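Local coordinates for major capsid protein (Norovirus Hu/GI.7/TCH-060/USA/2003, PDB 4P25), which forms the norovirus capsid and, through its protruding P domain, binds fucosylated histo-blood group antigens such as Lewis Y, at residues C107-S112 with A134-H139. Numbering follows the deposited sequence.
Sequences CDWHVS and APFAPH. With GAL (beta-D-galactopyranose), chain E; FUC (alpha-L-fucopyranose), chain B.
An edge-to-face aromatic pair between W109 and F136 lies behind the glycan pocket of the norovirus P domain, joining strand 108-115 of the antiparallel beta-barrel of the P2 subdomain to the loop that follows strand 125-130. F136 turns its edge to the face of the indole's six-membered ring, the planes at 85°. The contact falls at the CZ3-CH2 end of that ring: F136 CZ comes 3.7 Å from W109 CH2, while F136 CE1 approaches W109 CZ3. With CG anti to the backbone N (chi1 -175°), F136 reaches inward from its loop toward the sheet, and P138 CD lies over one of its faces. Large flat rings suit this buried spot, since their C-H edges and pi faces pair without needing polar partners; the indole's one polar atom, NE1, donates a hydrogen bond to I104 O. The strand's alternation sends W109 to one face and its neighbours D108 and H110 to the other, where they bind galactose, as do S163 and P164. H110 stacks on W161, and K131 forms a salt bridge with D108 OD1, probably helping to hold the carboxylate in place. Galactose O3 donates to D108 OD2 at 2.7 Å. It also accepts from H110 NE2, a bond bent to 143° at the hydrogen.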
loop_
_atom_site.group_PDB
_atom_site.type_symbol
_atom_site.label_atom_id
_atom_site.label_comp_id
_atom_site.label_asym_id
_atom_site.label_seq_id
_atom_site.Cartn_x
_atom_site.Cartn_y
_atom_site.Cartn_z
ATOM N N CYS A 107 9.711 -5.407 -20.611
ATOM C CA CYS A 107 10.907 -5.486 -19.786
ATOM C C CYS A 107 10.886 -6.786 -19.001
ATOM O O CYS A 107 9.845 -7.437 -18.887
ATOM C CB CYS A 107 11.007 -4.284 -18.836
ATOM S SG CYS A 107 9.598 -4.058 -17.699
ATOM N N ASP A 108 12.044 -7.179 -18.482
ATOM C CA ASP A 108 12.093 -8.266 -17.521
ATOM C C ASP A 108 11.586 -7.780 -16.172
ATOM O O ASP A 108 11.831 -6.634 -15.775
ATOM C CB ASP A 108 13.519 -8.787 -17.362
ATOM C CG ASP A 108 13.908 -9.793 -18.432
ATOM O OD1 ASP A 108 13.280 -9.829 -19.515
ATOM O OD2 ASP A 108 14.875 -10.542 -18.180
ATOM N N TRP A 109 10.872 -8.652 -15.472
ATOM C CA TRP A 109 10.460 -8.397 -14.103
ATOM C C TRP A 109 11.269 -9.250 -13.149
ATOM O O TRP A 109 11.681 -10.356 -13.487
ATOM C CB TRP A 109 8.983 -8.736 -13.906
ATOM C CG TRP A 109 8.039 -7.870 -14.658
ATOM C CD1 TRP A 109 8.324 -6.708 -15.317
ATOM C CD2 TRP A 109 6.639 -8.096 -14.823
ATOM N NE1 TRP A 109 7.176 -6.199 -15.886
ATOM C CE2 TRP A 109 6.128 -7.036 -15.598
ATOM C CE3 TRP A 109 5.763 -9.100 -14.392
ATOM C CZ2 TRP A 109 4.780 -6.948 -15.949
ATOM C CZ3 TRP A 109 4.426 -9.015 -14.741
ATOM C CH2 TRP A 109 3.947 -7.950 -15.516
ATOM N N HIS A 110 11.482 -8.732 -11.947
ATOM C CA HIS A 110 12.116 -9.490 -10.889
ATOM C C HIS A 110 11.229 -9.360 -9.668
ATOM O O HIS A 110 11.086 -8.280 -9.097
ATOM C CB HIS A 110 13.530 -8.968 -10.673
ATOM C CG HIS A 110 14.328 -8.934 -11.938
ATOM N ND1 HIS A 110 14.493 -7.785 -12.684
ATOM C CD2 HIS A 110 15.063 -9.891 -12.556
ATOM C CE1 HIS A 110 15.269 -8.045 -13.721
ATOM N NE2 HIS A 110 15.629 -9.315 -13.666
ATOM N N VAL A 111 10.599 -10.476 -9.308
ATOM C CA VAL A 111 9.480 -10.484 -8.376
ATOM C C VAL A 111 9.877 -11.268 -7.145
ATOM O O VAL A 111 10.290 -12.425 -7.248
ATOM C CB VAL A 111 8.256 -11.168 -9.027
ATOM C CG1 VAL A 111 7.040 -11.093 -8.109
ATOM C CG2 VAL A 111 7.944 -10.541 -10.389
ATOM N N SER A 112 9.766 -10.645 -5.976
ATOM C CA SER A 112 10.178 -11.305 -4.736
ATOM C C SER A 112 8.999 -11.970 -4.047
ATOM O O SER A 112 8.066 -11.293 -3.604
ATOM C CB SER A 112 10.841 -10.312 -3.792
ATOM O OG SER A 112 11.378 -10.999 -2.674
ATOM N N ALA A 134 7.071 -15.309 -25.354
ATOM C CA ALA A 134 5.888 -16.107 -25.705
ATOM C C ALA A 134 5.160 -16.812 -24.541
ATOM O O ALA A 134 3.928 -16.804 -24.500
ATOM C CB ALA A 134 6.200 -17.094 -26.846
ATOM N N PRO A 135 5.903 -17.417 -23.592
ATOM C CA PRO A 135 5.190 -18.060 -22.479
ATOM C C PRO A 135 4.573 -17.094 -21.460
ATOM O O PRO A 135 3.933 -17.551 -20.509
ATOM C CB PRO A 135 6.283 -18.902 -21.808
ATOM C CG PRO A 135 7.303 -19.116 -22.875
ATOM C CD PRO A 135 7.319 -17.828 -23.630
ATOM N N PHE A 136 4.768 -15.792 -21.648
ATOM C CA PHE A 136 4.153 -14.786 -20.788
ATOM C C PHE A 136 2.694 -14.648 -21.210
ATOM O O PHE A 136 2.371 -13.942 -22.169
ATOM C CB PHE A 136 4.913 -13.458 -20.916
ATOM C CG PHE A 136 4.437 -12.359 -19.988
ATOM C CD1 PHE A 136 4.872 -12.300 -18.667
ATOM C CD2 PHE A 136 3.599 -11.364 -20.457
ATOM C CE1 PHE A 136 4.452 -11.272 -17.827
ATOM C CE2 PHE A 136 3.180 -10.336 -19.629
ATOM C CZ PHE A 136 3.605 -10.293 -18.310
ATOM N N ALA A 137 1.821 -15.351 -20.494
ATOM C CA ALA A 137 0.402 -15.412 -20.847
ATOM C C ALA A 137 -0.498 -15.098 -19.658
ATOM O O ALA A 137 -1.305 -15.937 -19.249
ATOM C CB ALA A 137 0.064 -16.796 -21.404
ATOM N N PRO A 138 -0.381 -13.886 -19.100
ATOM C CA PRO A 138 -1.155 -13.632 -17.876
ATOM C C PRO A 138 -2.679 -13.662 -18.053
ATOM O O PRO A 138 -3.373 -14.015 -17.098
ATOM C CB PRO A 138 -0.665 -12.251 -17.426
ATOM C CG PRO A 138 -0.099 -11.619 -18.653
ATOM C CD PRO A 138 0.463 -12.736 -19.476
ATOM N N HIS A 139 -3.200 -13.331 -19.232
ATOM C CA HIS A 139 -4.645 -13.434 -19.429
ATOM C C HIS A 139 -5.099 -14.882 -19.299
ATOM O O HIS A 139 -6.105 -15.171 -18.658
ATOM C CB HIS A 139 -5.094 -12.859 -20.773
ATOM C CG HIS A 139 -6.566 -13.006 -21.011
ATOM N ND1 HIS A 139 -7.083 -13.814 -22.004
ATOM C CD2 HIS A 139 -7.628 -12.480 -20.362
ATOM C CE1 HIS A 139 -8.402 -13.764 -21.964
ATOM N NE2 HIS A 139 -8.762 -12.962 -20.981
HETATM C C1 GAL E . 20.451 -9.789 -17.396
HETATM C C2 GAL E . 19.233 -9.717 -16.491
HETATM C C3 GAL E . 17.978 -9.991 -17.305
HETATM C C4 GAL E . 17.928 -9.043 -18.492
HETATM C C5 GAL E . 19.219 -9.153 -19.286
HETATM C C6 GAL E . 19.170 -8.193 -20.475
HETATM O O2 GAL E . 19.350 -10.697 -15.448
HETATM O O3 GAL E . 16.819 -9.792 -16.482
HETATM O O4 GAL E . 17.766 -7.697 -18.022
HETATM O O5 GAL E . 20.329 -8.815 -18.442
HETATM O O6 GAL E . 20.206 -8.528 -21.402
HETATM C C1 FUC B . 19.009 -10.100 -14.188
HETATM C C2 FUC B . 18.784 -11.191 -13.154
HETATM C C3 FUC B . 20.058 -12.004 -12.990
HETATM C C4 FUC B . 21.216 -11.073 -12.669
HETATM C C5 FUC B . 21.305 -9.988 -13.730
HETATM C C6 FUC B . 22.466 -9.048 -13.402
HETATM O O2 FUC B . 17.721 -12.050 -13.588
HETATM O O3 FUC B . 19.890 -12.946 -11.920
HETATM O O4 FUC B . 21.004 -10.470 -11.384
HETATM O O5 FUC B . 20.079 -9.245 -13.759
#